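Local coordinates for competence protein PILN (Thermus thermophilus, PDB 4BHQ) that is a type IV pilus biogenesis protein whose periplasmic domain probably pairs with a second copy as part of an inner-membrane platform on which pilus assembly begins, at residues A[120-125]-A[133-138]; A[95-98]-A[104-107]. All coordinates share one frame; numbering follows the deposited sequence.

Interaction 1. Residues A[120-125]-A[133-138]; sequences RFIRAF and IEFQGA
I133 and I122 carry this helix-on-strand contact, with F125 and F135 flanking them. I133 reaches from the strand with CG1 anti to its backbone N (chi1 -176°), which brings CD1 to the helix backbone, 4.0 Å from I122 CA. Its other branch, CG2, turns to the last helical turn, lying 3.6 Å from I122 O and 4.0 Å from I122 CG2; the two isoleucine side chains cross at about a right angle. F125 meets I133 at the root of its side chain, CB to CB at 3.7 Å, while its ring leads away from the strand.

Helix 115-124 and strand 131-141 follow one another in the chain, and the helix packs on the antiparallel sheet at its outermost strand within the chain; the axes of the segments 120-124 and 133-138 approach to 9.1 Å, with 149° between their directions. No hydrogen bond joins the two segments, and the contact is apolar, closed by a CH-pi interaction further along the strand: I122 CD1 sits over one face of the F135 ring, 3.9 Å from its centroid and 19° off the normal. On the ring's opposite face lies G137 N, in a classic beta bulge where Q136 and G137 both pair with S150. Away from the strand, the F125 ring meets F60 of the second subunit, and F121, whose ring also borders I133 CD1, packs on I64 of that subunit.

Interaction 2. Residues A[95-98]-A[104-107]; sequences GTYD and VEFA
The backbones of Y97 and E105 stay well apart, with 10.4 Å between Y97 CA and E105 CA, so a single pair of long side chains spans the gap between loop and strand. The loop leaves helix 85-93 through a Schellman motif at G95, which has a positive phi and a backbone conformation in which a side chain would collide with the carbonyl O of the residue before it. Residues 104-107 are extended in strand 102-112, an inner strand of the four-stranded antiparallel sheet, paired on its two sides with strands 73-82 and 146-156.

The CB of Y97 is directed at the strand, and its ring carries the hydroxyl across to E105, which extends to meet it with CG anti to the backbone N (chi1 -173°). The phenol donates a short hydrogen bond, Y97 OH to E105 OE2 at 2.5 Å, between two buried side chains; E105 OE2 lies at the edge of the ring, near its plane. The other carboxylate oxygen, E105 OE1, is held in a salt bridge by R81 of the adjoining strand, so both oxygens of the buried acid have partners. R152 touches both Y97 and E105. A phenylalanine in place of Y97 would probably leave E105 OE2 without this hydrogen bond and the carboxylate less firmly fixed in rotation. T96 CG2 lies over one face of the Y97 ring, 3.8 Å above its plane. Ring and carboxylate planes stand 69° apart, and the hydroxyl meets E105 OE2 on its anti side, 30° out of the carboxylate plane.

Overall arrangement
The contacts serve one antiparallel sheet at different depths. Interaction 1 lays a helix on its outermost strand, partly buried and apolar in its side-chain contacts, without a hydrogen bond, fading to the exposed F135; interaction 2 joins a loop to an inner strand by one buried polar bond and covers far less surface. Their centres are about 11 Å apart, and they touch: the Y97 ring packs on the backbone of strand 131-141, with Y97 CD1 3.6 Å from I133 N. From strand 131-141, Y97 thus extends across strand 146-156 to E105 on strand 102-112. Both also border the second subunit, where F60 of that chain meets F125 from interaction 1 and stacks with F106 from segment 104-107, consistent with a dimerization domain.

Interaction 1. Residues A[120-125]-A[133-138]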
ATOM      1  N   ARG A 120      13.395   3.666  11.230  1.00 20.73           N
ATOM      2  CA  ARG A 120      13.337   4.253   9.845  1.00 24.16           C
ATOM      3  C   ARG A 120      11.912   4.413   9.308  1.00 20.88           C
ATOM      4  O   ARG A 120      11.594   5.411   8.664  1.00 22.80           O
ATOM      5  CB  ARG A 120      14.129   3.396   8.859  1.00 24.63           C
ATOM      6  CG  ARG A 120      15.658   3.407   9.116  1.00 35.84           C
ATOM      7  CD  ARG A 120      16.469   2.738   7.978  1.00 31.22           C
ATOM      8  NE  ARG A 120      16.313   1.274   7.946  1.00 34.33           N
ATOM      9  CZ  ARG A 120      17.169   0.433   8.548  1.00 34.24           C
ATOM     10  NH1 ARG A 120      18.228   0.888   9.217  1.00 32.59           N
ATOM     11  NH2 ARG A 120      17.000  -0.874   8.488  1.00 35.45           N
ATOM     12  N   PHE A 121      11.041   3.449   9.619  1.00 21.80           N
ATOM     13  CA  PHE A 121       9.634   3.499   9.146  1.00 20.82           C
ATOM     14  C   PHE A 121       8.953   4.648   9.827  1.00 25.68           C
ATOM     15  O   PHE A 121       8.268   5.491   9.163  1.00 22.95           O
ATOM     16  CB  PHE A 121       8.913   2.153   9.480  1.00 22.04           C
ATOM     17  CG  PHE A 121       7.499   2.077   8.948  1.00 22.33           C
ATOM     18  CD1 PHE A 121       6.421   2.613   9.687  1.00 21.97           C
ATOM     19  CD2 PHE A 121       7.252   1.521   7.676  1.00 20.77           C
ATOM     20  CE1 PHE A 121       5.110   2.543   9.183  1.00 23.30           C
ATOM     21  CE2 PHE A 121       5.938   1.419   7.167  1.00 21.43           C
ATOM     22  CZ  PHE A 121       4.859   1.936   7.923  1.00 21.18           C
ATOM     23  N   ILE A 122       9.111   4.729  11.154  1.00 21.80           N
ATOM     24  CA  ILE A 122       8.453   5.810  11.888  1.00 21.60           C
ATOM     25  C   ILE A 122       8.940   7.162  11.373  1.00 23.50           C
ATOM     26  O   ILE A 122       8.107   8.072  11.086  1.00 25.01           O
ATOM     27  CB  ILE A 122       8.699   5.706  13.393  1.00 25.56           C
ATOM     28  CG1 ILE A 122       8.032   4.447  13.953  1.00 25.22           C
ATOM     29  CG2 ILE A 122       8.175   6.961  14.103  1.00 26.64           C
ATOM     30  CD1 ILE A 122       8.482   4.117  15.376  1.00 24.29           C
ATOM     31  N   ARG A 123      10.245   7.303  11.215  1.00 23.98           N
ATOM     32  CA  ARG A 123      10.822   8.637  10.830  1.00 27.77           C
ATOM     33  C   ARG A 123      10.379   9.051   9.435  1.00 30.72           C
ATOM     34  O   ARG A 123      10.234  10.230   9.182  1.00 30.05           O
ATOM     35  CB  ARG A 123      12.371   8.627  10.884  1.00 28.35           C
ATOM     36  CG  ARG A 123      12.880   8.680  12.332  1.00 36.40           C
ATOM     37  CD  ARG A 123      14.416   8.836  12.394  1.00 48.17           C
ATOM     38  NE  ARG A 123      14.978   8.743  13.760  1.00 46.23           N
ATOM     39  CZ  ARG A 123      16.215   8.294  14.057  1.00 53.57           C
ATOM     40  NH1 ARG A 123      17.068   7.911  13.101  1.00 52.31           N
ATOM     41  NH2 ARG A 123      16.618   8.223  15.326  1.00 54.71           N
ATOM     42  N   ALA A 124      10.174   8.073   8.523  1.00 26.06           N
ATOM     43  CA  ALA A 124       9.679   8.442   7.161  1.00 25.51           C
ATOM     44  C   ALA A 124       8.432   9.259   7.267  1.00 27.22           C
ATOM     45  O   ALA A 124       8.158  10.110   6.421  1.00 28.24           O
ATOM     46  CB  ALA A 124       9.392   7.177   6.296  1.00 20.62           C
ATOM     47  N   PHE A 125       7.583   8.970   8.277  1.00 21.60           N
ATOM     48  CA  PHE A 125       6.315   9.699   8.335  1.00 23.56           C
ATOM     49  C   PHE A 125       6.374  10.981   9.194  1.00 31.44           C
ATOM     50  O   PHE A 125       5.372  11.640   9.393  1.00 34.30           O
ATOM     51  CB  PHE A 125       5.200   8.746   8.820  1.00 22.27           C
ATOM     52  CG  PHE A 125       4.879   7.689   7.789  1.00 20.80           C
ATOM     53  CD1 PHE A 125       4.050   7.980   6.716  1.00 19.68           C
ATOM     54  CD2 PHE A 125       5.534   6.435   7.822  1.00 19.87           C
ATOM     55  CE1 PHE A 125       3.769   6.991   5.747  1.00 20.76           C
ATOM     56  CE2 PHE A 125       5.263   5.474   6.872  1.00 18.02           C
ATOM     57  CZ  PHE A 125       4.413   5.742   5.814  1.00 19.34           C
ATOM     58  N   ILE A 133       2.652  10.736  12.207  1.00 23.60           N
ATOM     59  CA  ILE A 133       2.524   9.348  12.671  1.00 22.77           C
ATOM     60  C   ILE A 133       2.324   9.348  14.190  1.00 26.31           C
ATOM     61  O   ILE A 133       2.975  10.135  14.914  1.00 26.60           O
ATOM     62  CB  ILE A 133       3.730   8.513  12.215  1.00 21.02           C
ATOM     63  CG1 ILE A 133       3.542   7.042  12.619  1.00 21.91           C
ATOM     64  CG2 ILE A 133       5.047   9.101  12.757  1.00 27.20           C
ATOM     65  CD1 ILE A 133       4.444   6.031  11.923  1.00 23.35           C
ATOM     66  N   GLU A 134       1.421   8.509  14.674  1.00 22.21           N
ATOM     67  CA  GLU A 134       1.385   8.212  16.107  1.00 23.76           C
ATOM     68  C   GLU A 134       1.747   6.777  16.330  1.00 24.58           C
ATOM     69  O   GLU A 134       0.969   5.878  15.981  1.00 25.50           O
ATOM     70  CB  GLU A 134       0.018   8.568  16.717  1.00 29.00           C
ATOM     71  CG  GLU A 134      -0.020   8.166  18.183  1.00 43.06           C
ATOM     72  CD  GLU A 134      -0.999   8.989  19.021  1.00 50.10           C
ATOM     73  OE1 GLU A 134      -2.205   8.641  19.042  1.00 46.03           O
ATOM     74  OE2 GLU A 134      -0.520   9.957  19.672  1.00 56.07           O
ATOM     75  N   PHE A 135       2.956   6.565  16.859  1.00 23.27           N
ATOM     76  CA  PHE A 135       3.475   5.235  17.192  1.00 22.84           C
ATOM     77  C   PHE A 135       2.809   4.698  18.449  1.00 21.81           C
ATOM     78  O   PHE A 135       3.002   5.274  19.519  1.00 21.19           O
ATOM     79  CB  PHE A 135       4.991   5.366  17.336  1.00 22.32           C
ATOM     80  CG  PHE A 135       5.674   4.079  17.832  1.00 25.47           C
ATOM     81  CD1 PHE A 135       5.509   2.891  17.157  1.00 23.04           C
ATOM     82  CD2 PHE A 135       6.437   4.097  19.023  1.00 24.34           C
ATOM     83  CE1 PHE A 135       6.149   1.748  17.581  1.00 25.98           C
ATOM     84  CE2 PHE A 135       7.051   2.950  19.470  1.00 27.45           C
ATOM     85  CZ  PHE A 135       6.910   1.765  18.736  1.00 25.25           C
ATOM     86  N   GLN A 136       2.037   3.593  18.346  1.00 18.32           N
ATOM     87  CA  GLN A 136       1.285   3.088  19.491  1.00 19.04           C
ATOM     88  C   GLN A 136       2.131   2.126  20.305  1.00 20.64           C
ATOM     89  O   GLN A 136       1.999   2.024  21.506  1.00 20.17           O
ATOM     90  CB  GLN A 136      -0.025   2.361  19.045  1.00 24.02           C
ATOM     91  CG  GLN A 136      -0.949   3.299  18.238  1.00 38.23           C
ATOM     92  CD  GLN A 136      -2.170   2.553  17.603  1.00 50.98           C
ATOM     93  OE1 GLN A 136      -2.013   1.506  16.923  1.00 52.25           O
ATOM     94  NE2 GLN A 136      -3.379   3.098  17.817  1.00 53.46           N
ATOM     95  N   GLY A 137       2.919   1.313  19.646  1.00 23.08           N
ATOM     96  CA  GLY A 137       3.685   0.353  20.406  1.00 20.12           C
ATOM     97  C   GLY A 137       4.410  -0.678  19.529  1.00 21.44           C
ATOM     98  O   GLY A 137       4.122  -0.820  18.351  1.00 19.01           O
ATOM     99  N   ALA A 138       5.320  -1.427  20.153  1.00 17.61           N
ATOM    100  CA  ALA A 138       6.035  -2.518  19.499  1.00 18.33           C
ATOM    101  C   ALA A 138       6.395  -3.533  20.531  1.00 19.28           C
ATOM    102  O   ALA A 138       6.540  -3.221  21.688  1.00 17.55           O
ATOM    103  CB  ALA A 138       7.335  -2.006  18.780  1.00 18.49           C
TER

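Interaction 2. Residues A[95-98]-A[104-107]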
ATOM      1  N   GLY A  95      -2.979  18.422  19.447  1.00 49.26           N
ATOM      2  CA  GLY A  95      -1.540  18.262  19.132  1.00 44.43           C
ATOM      3  C   GLY A  95      -1.117  16.952  18.473  1.00 44.62           C
ATOM      4  O   GLY A  95       0.039  16.782  18.128  1.00 46.99           O
ATOM      5  N   THR A  96      -2.055  16.024  18.276  1.00 42.51           N
ATOM      6  CA  THR A  96      -1.759  14.801  17.554  1.00 41.55           C
ATOM      7  C   THR A  96      -1.243  15.145  16.131  1.00 39.21           C
ATOM      8  O   THR A  96      -1.680  16.131  15.527  1.00 41.08           O
ATOM      9  CB  THR A  96      -2.978  13.869  17.473  1.00 38.72           C
ATOM     10  OG1 THR A  96      -3.603  13.766  18.765  1.00 45.57           O
ATOM     11  CG2 THR A  96      -2.519  12.491  17.078  1.00 39.77           C
ATOM     12  N   TYR A  97      -0.320  14.330  15.618  1.00 36.59           N
ATOM     13  CA  TYR A  97       0.221  14.544  14.278  1.00 36.49           C
ATOM     14  C   TYR A  97       0.764  15.974  14.156  1.00 42.37           C
ATOM     15  O   TYR A  97       0.596  16.619  13.108  1.00 38.52           O
ATOM     16  CB  TYR A  97      -0.856  14.302  13.197  1.00 33.49           C
ATOM     17  CG  TYR A  97      -1.489  12.912  13.219  1.00 27.90           C
ATOM     18  CD1 TYR A  97      -0.680  11.731  13.258  1.00 26.05           C
ATOM     19  CD2 TYR A  97      -2.847  12.780  13.337  1.00 25.23           C
ATOM     20  CE1 TYR A  97      -1.278  10.437  13.313  1.00 23.06           C
ATOM     21  CE2 TYR A  97      -3.452  11.528  13.376  1.00 27.62           C
ATOM     22  CZ  TYR A  97      -2.656  10.362  13.339  1.00 26.15           C
ATOM     23  OH  TYR A  97      -3.335   9.196  13.388  1.00 32.00           O
ATOM     24  N   ASP A  98       1.407  16.446  15.231  1.00 45.61           N
ATOM     25  CA  ASP A  98       2.041  17.780  15.310  1.00 51.20           C
ATOM     26  C   ASP A  98       1.110  18.873  14.929  1.00 48.72           C
ATOM     27  O   ASP A  98       1.537  19.832  14.293  1.00 52.32           O
ATOM     28  CB  ASP A  98       3.283  17.913  14.415  1.00 50.26           C
ATOM     29  CG  ASP A  98       4.467  17.109  14.943  1.00 65.17           C
ATOM     30  OD1 ASP A  98       4.464  16.658  16.118  1.00 66.29           O
ATOM     31  OD2 ASP A  98       5.420  16.914  14.170  1.00 77.50           O
ATOM     32  N   VAL A 104      -7.192  12.088   6.154  1.00 30.20           N
ATOM     33  CA  VAL A 104      -7.349  10.652   6.167  1.00 29.16           C
ATOM     34  C   VAL A 104      -6.401   9.995   7.192  1.00 23.80           C
ATOM     35  O   VAL A 104      -5.263  10.412   7.359  1.00 24.86           O
ATOM     36  CB  VAL A 104      -7.095  10.055   4.752  1.00 27.91           C
ATOM     37  CG1 VAL A 104      -6.882   8.575   4.840  1.00 27.77           C
ATOM     38  CG2 VAL A 104      -8.333  10.342   3.847  1.00 30.06           C
ATOM     39  N   GLU A 105      -6.888   8.972   7.862  1.00 21.25           N
ATOM     40  CA  GLU A 105      -6.035   8.247   8.797  1.00 22.86           C
ATOM     41  C   GLU A 105      -5.928   6.780   8.430  1.00 23.05           C
ATOM     42  O   GLU A 105      -6.957   6.114   8.180  1.00 25.25           O
ATOM     43  CB  GLU A 105      -6.637   8.340  10.228  1.00 21.90           C
ATOM     44  CG  GLU A 105      -5.744   7.756  11.283  1.00 25.31           C
ATOM     45  CD  GLU A 105      -6.347   7.934  12.700  1.00 26.08           C
ATOM     46  OE1 GLU A 105      -7.295   7.237  13.037  1.00 27.33           O
ATOM     47  OE2 GLU A 105      -5.810   8.763  13.435  1.00 26.70           O
ATOM     48  N   PHE A 106      -4.697   6.274   8.474  1.00 20.45           N
ATOM     49  CA  PHE A 106      -4.423   4.850   8.230  1.00 21.70           C
ATOM     50  C   PHE A 106      -4.047   4.196   9.536  1.00 22.12           C
ATOM     51  O   PHE A 106      -3.150   4.678  10.215  1.00 25.61           O
ATOM     52  CB  PHE A 106      -3.241   4.706   7.260  1.00 23.66           C
ATOM     53  CG  PHE A 106      -3.579   5.110   5.855  1.00 21.39           C
ATOM     54  CD1 PHE A 106      -4.133   4.215   4.990  1.00 22.94           C
ATOM     55  CD2 PHE A 106      -3.279   6.391   5.408  1.00 24.77           C
ATOM     56  CE1 PHE A 106      -4.438   4.564   3.660  1.00 22.61           C
ATOM     57  CE2 PHE A 106      -3.571   6.748   4.078  1.00 27.80           C
ATOM     58  CZ  PHE A 106      -4.190   5.836   3.227  1.00 21.57           C
ATOM     59  N   ALA A 107      -4.747   3.136   9.906  1.00 20.55           N
ATOM     60  CA  ALA A 107      -4.322   2.334  11.059  1.00 20.94           C
ATOM     61  C   ALA A 107      -3.537   1.113  10.602  1.00 21.52           C
ATOM     62  O   ALA A 107      -4.013   0.336   9.744  1.00 19.83           O
ATOM     63  CB  ALA A 107      -5.559   1.916  11.866  1.00 21.24           C
TER